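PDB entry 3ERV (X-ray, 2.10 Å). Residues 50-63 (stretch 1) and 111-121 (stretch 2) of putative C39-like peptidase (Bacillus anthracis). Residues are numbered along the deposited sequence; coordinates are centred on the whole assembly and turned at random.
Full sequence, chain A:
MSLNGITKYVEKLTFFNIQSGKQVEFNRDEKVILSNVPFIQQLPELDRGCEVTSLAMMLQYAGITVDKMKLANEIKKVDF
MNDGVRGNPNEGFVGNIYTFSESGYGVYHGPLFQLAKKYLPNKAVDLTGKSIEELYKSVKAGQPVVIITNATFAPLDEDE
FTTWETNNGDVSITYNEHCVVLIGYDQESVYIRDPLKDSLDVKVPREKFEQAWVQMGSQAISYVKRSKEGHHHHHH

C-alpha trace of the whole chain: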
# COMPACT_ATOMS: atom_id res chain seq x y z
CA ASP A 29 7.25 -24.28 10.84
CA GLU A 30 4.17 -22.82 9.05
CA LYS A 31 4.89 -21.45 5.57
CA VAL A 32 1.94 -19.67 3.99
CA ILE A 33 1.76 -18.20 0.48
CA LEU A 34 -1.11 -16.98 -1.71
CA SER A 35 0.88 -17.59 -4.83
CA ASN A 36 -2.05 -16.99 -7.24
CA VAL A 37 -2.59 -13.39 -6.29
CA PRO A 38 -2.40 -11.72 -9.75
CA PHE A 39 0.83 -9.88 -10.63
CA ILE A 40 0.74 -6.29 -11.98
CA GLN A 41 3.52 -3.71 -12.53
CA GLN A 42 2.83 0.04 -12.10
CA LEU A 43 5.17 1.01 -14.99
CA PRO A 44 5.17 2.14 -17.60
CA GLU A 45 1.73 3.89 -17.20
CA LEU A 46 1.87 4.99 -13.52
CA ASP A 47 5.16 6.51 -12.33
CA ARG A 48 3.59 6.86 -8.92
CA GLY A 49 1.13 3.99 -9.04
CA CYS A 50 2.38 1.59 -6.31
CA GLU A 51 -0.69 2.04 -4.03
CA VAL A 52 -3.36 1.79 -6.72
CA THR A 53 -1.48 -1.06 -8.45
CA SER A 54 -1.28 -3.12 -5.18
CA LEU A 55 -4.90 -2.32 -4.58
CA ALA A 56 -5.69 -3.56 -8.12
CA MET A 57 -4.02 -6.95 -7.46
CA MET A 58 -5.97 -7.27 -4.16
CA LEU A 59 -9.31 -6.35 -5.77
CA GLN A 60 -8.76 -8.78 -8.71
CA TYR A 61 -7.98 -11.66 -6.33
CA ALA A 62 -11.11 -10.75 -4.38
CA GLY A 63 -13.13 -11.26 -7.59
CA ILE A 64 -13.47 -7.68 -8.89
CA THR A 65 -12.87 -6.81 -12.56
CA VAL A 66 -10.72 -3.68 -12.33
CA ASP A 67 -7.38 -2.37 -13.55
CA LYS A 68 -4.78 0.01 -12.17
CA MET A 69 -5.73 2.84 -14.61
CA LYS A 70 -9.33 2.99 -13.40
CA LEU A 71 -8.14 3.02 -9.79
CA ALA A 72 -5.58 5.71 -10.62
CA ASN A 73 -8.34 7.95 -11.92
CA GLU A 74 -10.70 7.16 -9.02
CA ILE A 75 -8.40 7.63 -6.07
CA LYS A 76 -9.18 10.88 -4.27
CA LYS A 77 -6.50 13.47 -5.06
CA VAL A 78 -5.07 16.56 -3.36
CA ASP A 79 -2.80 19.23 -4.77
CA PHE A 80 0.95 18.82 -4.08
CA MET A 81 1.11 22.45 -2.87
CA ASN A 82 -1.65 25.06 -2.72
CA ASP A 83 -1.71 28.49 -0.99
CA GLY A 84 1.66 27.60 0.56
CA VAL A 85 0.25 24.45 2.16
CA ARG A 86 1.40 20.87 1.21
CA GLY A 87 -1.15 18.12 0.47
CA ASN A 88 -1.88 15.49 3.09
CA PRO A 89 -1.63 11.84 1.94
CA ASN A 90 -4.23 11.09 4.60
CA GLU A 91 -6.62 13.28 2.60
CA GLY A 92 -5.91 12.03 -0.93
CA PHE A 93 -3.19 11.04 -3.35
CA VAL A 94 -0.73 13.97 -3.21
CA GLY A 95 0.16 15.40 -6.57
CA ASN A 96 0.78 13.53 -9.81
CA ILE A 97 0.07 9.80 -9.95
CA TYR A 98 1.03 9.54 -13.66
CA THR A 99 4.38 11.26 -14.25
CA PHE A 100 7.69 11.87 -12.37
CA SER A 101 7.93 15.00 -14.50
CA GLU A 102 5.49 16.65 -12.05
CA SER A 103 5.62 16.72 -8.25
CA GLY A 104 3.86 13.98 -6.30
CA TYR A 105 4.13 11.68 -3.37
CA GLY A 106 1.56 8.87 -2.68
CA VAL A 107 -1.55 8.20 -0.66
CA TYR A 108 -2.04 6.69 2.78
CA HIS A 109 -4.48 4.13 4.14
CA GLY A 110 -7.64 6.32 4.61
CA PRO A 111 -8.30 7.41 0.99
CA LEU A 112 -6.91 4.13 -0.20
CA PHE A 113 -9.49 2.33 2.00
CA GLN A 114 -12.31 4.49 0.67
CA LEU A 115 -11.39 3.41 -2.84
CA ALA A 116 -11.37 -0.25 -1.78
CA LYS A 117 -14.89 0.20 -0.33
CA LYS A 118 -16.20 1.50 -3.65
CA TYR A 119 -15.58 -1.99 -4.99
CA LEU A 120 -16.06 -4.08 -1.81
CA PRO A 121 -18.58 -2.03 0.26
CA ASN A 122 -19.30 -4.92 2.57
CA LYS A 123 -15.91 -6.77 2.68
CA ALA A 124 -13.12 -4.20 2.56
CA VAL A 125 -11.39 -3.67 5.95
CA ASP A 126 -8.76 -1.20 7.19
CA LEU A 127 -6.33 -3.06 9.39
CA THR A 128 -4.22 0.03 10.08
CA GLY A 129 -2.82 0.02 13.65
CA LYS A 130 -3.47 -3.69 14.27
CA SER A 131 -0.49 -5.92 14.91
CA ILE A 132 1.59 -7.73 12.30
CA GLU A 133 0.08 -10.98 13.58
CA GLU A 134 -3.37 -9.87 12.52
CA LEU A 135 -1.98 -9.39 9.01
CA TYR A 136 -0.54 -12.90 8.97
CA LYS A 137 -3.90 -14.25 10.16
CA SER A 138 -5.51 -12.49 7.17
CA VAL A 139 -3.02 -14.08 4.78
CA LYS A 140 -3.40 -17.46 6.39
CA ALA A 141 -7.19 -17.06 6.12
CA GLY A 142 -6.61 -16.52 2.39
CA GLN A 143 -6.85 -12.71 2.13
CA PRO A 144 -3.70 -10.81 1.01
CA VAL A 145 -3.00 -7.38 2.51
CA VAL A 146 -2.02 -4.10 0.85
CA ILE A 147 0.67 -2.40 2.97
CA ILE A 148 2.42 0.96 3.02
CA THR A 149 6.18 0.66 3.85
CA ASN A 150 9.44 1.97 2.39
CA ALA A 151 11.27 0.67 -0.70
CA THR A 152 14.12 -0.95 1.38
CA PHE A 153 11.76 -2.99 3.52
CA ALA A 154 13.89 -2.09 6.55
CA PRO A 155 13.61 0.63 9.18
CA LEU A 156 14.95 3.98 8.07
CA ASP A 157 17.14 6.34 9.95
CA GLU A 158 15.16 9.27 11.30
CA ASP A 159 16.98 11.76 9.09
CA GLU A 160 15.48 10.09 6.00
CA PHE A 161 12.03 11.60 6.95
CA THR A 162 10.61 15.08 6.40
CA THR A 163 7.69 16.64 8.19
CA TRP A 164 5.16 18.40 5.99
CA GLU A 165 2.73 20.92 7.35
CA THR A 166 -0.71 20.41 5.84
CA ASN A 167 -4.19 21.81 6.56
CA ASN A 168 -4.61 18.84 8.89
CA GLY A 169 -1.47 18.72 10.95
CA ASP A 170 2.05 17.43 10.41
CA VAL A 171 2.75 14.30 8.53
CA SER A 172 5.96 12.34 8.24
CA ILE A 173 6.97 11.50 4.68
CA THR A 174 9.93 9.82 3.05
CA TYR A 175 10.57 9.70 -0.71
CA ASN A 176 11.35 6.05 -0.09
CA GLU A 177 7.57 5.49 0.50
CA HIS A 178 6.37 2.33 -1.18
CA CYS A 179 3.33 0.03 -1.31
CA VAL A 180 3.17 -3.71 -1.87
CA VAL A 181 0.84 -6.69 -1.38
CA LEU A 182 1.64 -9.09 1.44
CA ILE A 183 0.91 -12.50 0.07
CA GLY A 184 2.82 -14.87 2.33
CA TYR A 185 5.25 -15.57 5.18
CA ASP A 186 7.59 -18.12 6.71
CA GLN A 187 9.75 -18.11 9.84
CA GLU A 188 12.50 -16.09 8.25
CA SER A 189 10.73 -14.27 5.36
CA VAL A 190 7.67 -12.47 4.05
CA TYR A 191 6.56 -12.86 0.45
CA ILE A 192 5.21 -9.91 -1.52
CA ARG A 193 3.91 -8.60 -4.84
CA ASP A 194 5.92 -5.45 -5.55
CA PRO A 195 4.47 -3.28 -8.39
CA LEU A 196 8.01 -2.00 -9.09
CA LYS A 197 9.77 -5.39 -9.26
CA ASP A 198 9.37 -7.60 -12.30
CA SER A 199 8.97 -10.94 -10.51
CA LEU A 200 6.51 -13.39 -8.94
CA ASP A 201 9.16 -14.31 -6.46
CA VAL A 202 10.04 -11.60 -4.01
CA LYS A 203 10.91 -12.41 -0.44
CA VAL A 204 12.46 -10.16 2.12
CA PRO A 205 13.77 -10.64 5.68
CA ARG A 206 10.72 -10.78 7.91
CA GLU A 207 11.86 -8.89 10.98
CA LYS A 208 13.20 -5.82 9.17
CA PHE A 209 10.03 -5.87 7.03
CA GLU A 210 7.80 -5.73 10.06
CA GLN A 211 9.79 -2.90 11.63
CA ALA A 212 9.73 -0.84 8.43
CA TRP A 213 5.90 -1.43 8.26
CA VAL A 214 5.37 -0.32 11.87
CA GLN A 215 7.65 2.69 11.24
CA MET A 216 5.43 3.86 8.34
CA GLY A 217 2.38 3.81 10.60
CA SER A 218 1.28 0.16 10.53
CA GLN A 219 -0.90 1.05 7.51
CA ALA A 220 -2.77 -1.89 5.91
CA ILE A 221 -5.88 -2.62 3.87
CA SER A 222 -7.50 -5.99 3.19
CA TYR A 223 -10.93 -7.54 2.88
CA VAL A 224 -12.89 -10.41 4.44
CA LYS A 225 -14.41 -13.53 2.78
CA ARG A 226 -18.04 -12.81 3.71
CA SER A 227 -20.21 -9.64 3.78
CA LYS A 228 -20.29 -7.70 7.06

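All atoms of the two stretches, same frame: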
# COMPACT_ATOMS: atom_id res chain seq x y z
N CYS A 50 2.21 2.77 -7.18
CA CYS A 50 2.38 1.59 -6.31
C CYS A 50 1.14 1.30 -5.44
O CYS A 50 0.73 0.17 -5.32
CB CYS A 50 3.65 1.68 -5.44
SG CYS A 50 3.70 3.05 -4.22
N GLU A 51 0.54 2.32 -4.81
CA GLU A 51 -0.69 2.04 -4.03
C GLU A 51 -1.89 1.54 -4.84
O GLU A 51 -2.57 0.54 -4.46
CB GLU A 51 -1.09 3.29 -3.23
CG GLU A 51 0.03 3.88 -2.38
CD GLU A 51 0.79 5.07 -2.97
OE1 GLU A 51 0.77 5.28 -4.20
OE2 GLU A 51 1.49 5.78 -2.18
N VAL A 52 -2.20 2.23 -5.94
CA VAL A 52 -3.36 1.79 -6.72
C VAL A 52 -3.09 0.45 -7.43
O VAL A 52 -4.02 -0.32 -7.71
CB VAL A 52 -3.89 2.86 -7.73
CG1 VAL A 52 -4.37 4.15 -7.00
CG2 VAL A 52 -2.88 3.18 -8.88
N THR A 53 -1.83 0.19 -7.75
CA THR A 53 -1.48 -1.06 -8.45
C THR A 53 -1.58 -2.26 -7.50
O THR A 53 -2.09 -3.31 -7.92
CB THR A 53 -0.09 -0.98 -9.14
OG1 THR A 53 -0.09 0.12 -10.07
CG2 THR A 53 0.19 -2.25 -9.93
N SER A 54 -1.09 -2.11 -6.24
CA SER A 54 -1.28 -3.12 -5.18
C SER A 54 -2.76 -3.36 -4.85
O SER A 54 -3.23 -4.50 -4.65
CB SER A 54 -0.56 -2.68 -3.88
OG SER A 54 0.88 -2.57 -4.05
N LEU A 55 -3.49 -2.25 -4.76
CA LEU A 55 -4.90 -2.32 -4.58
C LEU A 55 -5.56 -3.08 -5.74
O LEU A 55 -6.42 -3.90 -5.49
CB LEU A 55 -5.53 -0.92 -4.39
CG LEU A 55 -7.05 -1.04 -4.09
CD1 LEU A 55 -7.32 -1.78 -2.75
CD2 LEU A 55 -7.75 0.37 -4.13
N ALA A 56 -5.15 -2.82 -6.99
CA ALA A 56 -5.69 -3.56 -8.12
C ALA A 56 -5.51 -5.09 -8.03
O ALA A 56 -6.48 -5.86 -8.16
CB ALA A 56 -5.15 -2.98 -9.47
N MET A 57 -4.31 -5.53 -7.71
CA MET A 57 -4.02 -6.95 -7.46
C MET A 57 -4.93 -7.55 -6.37
O MET A 57 -5.46 -8.68 -6.53
CB MET A 57 -2.54 -7.15 -7.03
CG MET A 57 -1.48 -7.03 -8.18
SD MET A 57 0.29 -7.35 -7.70
CE MET A 57 0.86 -5.69 -7.32
N MET A 58 -5.11 -6.82 -5.27
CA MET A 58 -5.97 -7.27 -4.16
C MET A 58 -7.41 -7.41 -4.61
O MET A 58 -8.05 -8.46 -4.38
CB MET A 58 -5.90 -6.27 -2.97
CG MET A 58 -6.53 -6.73 -1.56
SD MET A 58 -7.08 -5.41 -0.41
CE MET A 58 -8.62 -4.99 -1.26
N LEU A 59 -7.92 -6.35 -5.25
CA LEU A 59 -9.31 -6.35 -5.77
C LEU A 59 -9.59 -7.48 -6.79
O LEU A 59 -10.63 -8.14 -6.71
CB LEU A 59 -9.62 -4.99 -6.41
CG LEU A 59 -9.82 -3.85 -5.36
CD1 LEU A 59 -10.15 -2.52 -6.04
CD2 LEU A 59 -10.93 -4.25 -4.38
N GLN A 60 -8.70 -7.64 -7.77
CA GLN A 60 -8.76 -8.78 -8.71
C GLN A 60 -8.85 -10.13 -8.01
O GLN A 60 -9.72 -10.95 -8.34
CB GLN A 60 -7.55 -8.78 -9.67
CG GLN A 60 -7.64 -7.67 -10.64
CD GLN A 60 -6.46 -7.59 -11.57
OE1 GLN A 60 -5.58 -8.48 -11.57
NE2 GLN A 60 -6.42 -6.52 -12.39
N TYR A 61 -7.94 -10.39 -7.07
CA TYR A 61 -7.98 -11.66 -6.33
C TYR A 61 -9.28 -11.82 -5.55
O TYR A 61 -9.79 -12.91 -5.40
CB TYR A 61 -6.85 -11.72 -5.31
CG TYR A 61 -6.53 -13.09 -4.78
CD1 TYR A 61 -6.12 -14.11 -5.64
CD2 TYR A 61 -6.62 -13.35 -3.41
CE1 TYR A 61 -5.75 -15.36 -5.13
CE2 TYR A 61 -6.29 -14.60 -2.88
CZ TYR A 61 -5.85 -15.58 -3.75
OH TYR A 61 -5.51 -16.79 -3.24
N ALA A 62 -9.81 -10.71 -5.04
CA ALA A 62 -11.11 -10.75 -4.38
C ALA A 62 -12.29 -10.97 -5.35
O ALA A 62 -13.42 -11.11 -4.90
CB ALA A 62 -11.31 -9.48 -3.56
N GLY A 63 -12.05 -11.01 -6.66
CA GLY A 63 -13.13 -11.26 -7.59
C GLY A 63 -13.63 -10.06 -8.38
O GLY A 63 -14.57 -10.17 -9.16
N PRO A 111 -7.79 7.22 2.36
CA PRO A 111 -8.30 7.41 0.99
C PRO A 111 -8.16 6.10 0.23
O PRO A 111 -9.02 5.72 -0.56
CB PRO A 111 -7.32 8.48 0.41
CG PRO A 111 -6.71 9.17 1.67
CD PRO A 111 -6.60 8.04 2.65
N LEU A 112 -7.08 5.38 0.49
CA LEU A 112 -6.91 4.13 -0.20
C LEU A 112 -8.03 3.15 0.20
O LEU A 112 -8.56 2.43 -0.65
CB LEU A 112 -5.52 3.57 0.04
CG LEU A 112 -5.04 2.47 -0.92
CD1 LEU A 112 -5.16 2.84 -2.42
CD2 LEU A 112 -3.57 2.08 -0.54
N PHE A 113 -8.36 3.11 1.50
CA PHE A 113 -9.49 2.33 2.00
C PHE A 113 -10.85 2.75 1.40
O PHE A 113 -11.67 1.91 1.03
CB PHE A 113 -9.56 2.41 3.53
CG PHE A 113 -10.74 1.66 4.14
CD1 PHE A 113 -10.85 0.27 4.01
CD2 PHE A 113 -11.75 2.34 4.80
CE1 PHE A 113 -11.89 -0.44 4.57
CE2 PHE A 113 -12.84 1.64 5.36
CZ PHE A 113 -12.90 0.23 5.23
N GLN A 114 -11.08 4.04 1.28
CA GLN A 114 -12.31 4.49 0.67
C GLN A 114 -12.43 3.95 -0.75
O GLN A 114 -13.53 3.60 -1.19
CB GLN A 114 -12.41 6.02 0.65
CG GLN A 114 -12.67 6.60 1.99
CD GLN A 114 -13.83 5.90 2.72
OE1 GLN A 114 -13.66 5.42 3.84
NE2 GLN A 114 -15.00 5.83 2.07
N LEU A 115 -11.31 3.87 -1.48
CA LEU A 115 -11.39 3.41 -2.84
C LEU A 115 -11.73 1.93 -2.81
O LEU A 115 -12.50 1.46 -3.65
CB LEU A 115 -10.07 3.67 -3.61
CG LEU A 115 -9.97 3.28 -5.10
CD1 LEU A 115 -11.20 3.75 -5.91
CD2 LEU A 115 -8.70 3.85 -5.72
N ALA A 116 -11.12 1.19 -1.87
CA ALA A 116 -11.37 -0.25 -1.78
C ALA A 116 -12.87 -0.53 -1.53
O ALA A 116 -13.45 -1.49 -2.08
CB ALA A 116 -10.52 -0.91 -0.64
N LYS A 117 -13.45 0.30 -0.66
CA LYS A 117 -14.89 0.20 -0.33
C LYS A 117 -15.83 0.46 -1.50
O LYS A 117 -16.92 -0.07 -1.53
CB LYS A 117 -15.22 1.20 0.78
CG LYS A 117 -14.64 0.87 2.10
CD LYS A 117 -15.76 1.00 3.15
CE LYS A 117 -16.37 -0.35 3.42
NZ LYS A 117 -17.73 -0.17 4.06
N LYS A 118 -15.41 1.28 -2.46
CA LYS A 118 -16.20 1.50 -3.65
C LYS A 118 -16.49 0.14 -4.29
O LYS A 118 -17.60 -0.13 -4.79
CB LYS A 118 -15.47 2.41 -4.65
CG LYS A 118 -16.33 2.81 -5.84
CD LYS A 118 -15.55 3.47 -7.01
CE LYS A 118 -16.44 3.65 -8.25
NZ LYS A 118 -16.24 2.52 -9.22
N TYR A 119 -15.48 -0.73 -4.28
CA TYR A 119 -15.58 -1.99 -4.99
C TYR A 119 -15.99 -3.16 -4.08
O TYR A 119 -16.53 -4.15 -4.56
CB TYR A 119 -14.23 -2.31 -5.66
CG TYR A 119 -13.98 -1.43 -6.82
CD1 TYR A 119 -14.43 -1.79 -8.09
CD2 TYR A 119 -13.34 -0.20 -6.66
CE1 TYR A 119 -14.22 -0.95 -9.14
CE2 TYR A 119 -13.14 0.63 -7.71
CZ TYR A 119 -13.57 0.25 -8.93
OH TYR A 119 -13.36 1.08 -9.98
N LEU A 120 -15.69 -3.06 -2.79
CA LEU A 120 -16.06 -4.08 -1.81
C LEU A 120 -16.77 -3.43 -0.59
O LEU A 120 -16.24 -3.44 0.55
CB LEU A 120 -14.81 -4.83 -1.35
CG LEU A 120 -14.02 -5.64 -2.40
CD1 LEU A 120 -12.68 -6.11 -1.78
CD2 LEU A 120 -14.83 -6.83 -2.92
N PRO A 121 -17.95 -2.83 -0.82
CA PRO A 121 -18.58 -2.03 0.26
C PRO A 121 -18.81 -2.82 1.53
O PRO A 121 -18.75 -2.27 2.63
CB PRO A 121 -19.90 -1.57 -0.35
CG PRO A 121 -20.11 -2.42 -1.60
CD PRO A 121 -18.72 -2.79 -2.07

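Two helices of this putative peptidase, running in roughly the same direction at 32° to one another, meet through an essentially apolar contact in which leucines do most of the packing and no hydrogen bond crosses. It illustrates a general rule: where helices pack side by side, the residues that meet recur every three or four positions, because that spacing returns a side chain to the same face. In the first stretch the face is formed by Glu 51, Leu 55, Met 58, Leu 59 and Ala 62; in the second stretch it is Leu 112, Leu 115, Ala 116, Tyr 119 and Leu 120.

Leu 55 sits in the middle. Its CD2 lies 4.0 Å from CD1 of Leu 112 and 3.8 Å from CG of Leu 115, while its CD1 reaches CB of Ala 116 at 3.9 Å. Leu 55 CA and Ala 116 CA lie 7.3 Å apart, less than the 11.1 Å between the helix axes at their closest approach, because both CA atoms lie on the facing sides of their helices.

At one end, Glu 51 shows how a charged residue can join an apolar surface. Its CB packs 3.9 Å from CD2 of Leu 112, but the end of the side chain leads away, and OE2 is hydrogen-bonded elsewhere in the structure.

At the other end, Leu 120 has left the helix, yet still points toward the partner. Its CD1 gathers three neighbours: Leu 59 CD2 at 3.6 Å, Ala 62 CB at 4.0 Å and Met 58 CE at 4.2 Å. Leu 59 also places CD1 4.0 Å from CD2 of Tyr 119, meeting that ring obliquely. Gly 63 then closes the first helix in a Schellman motif, with a positive phi that would jam a CB against the preceding carbonyl.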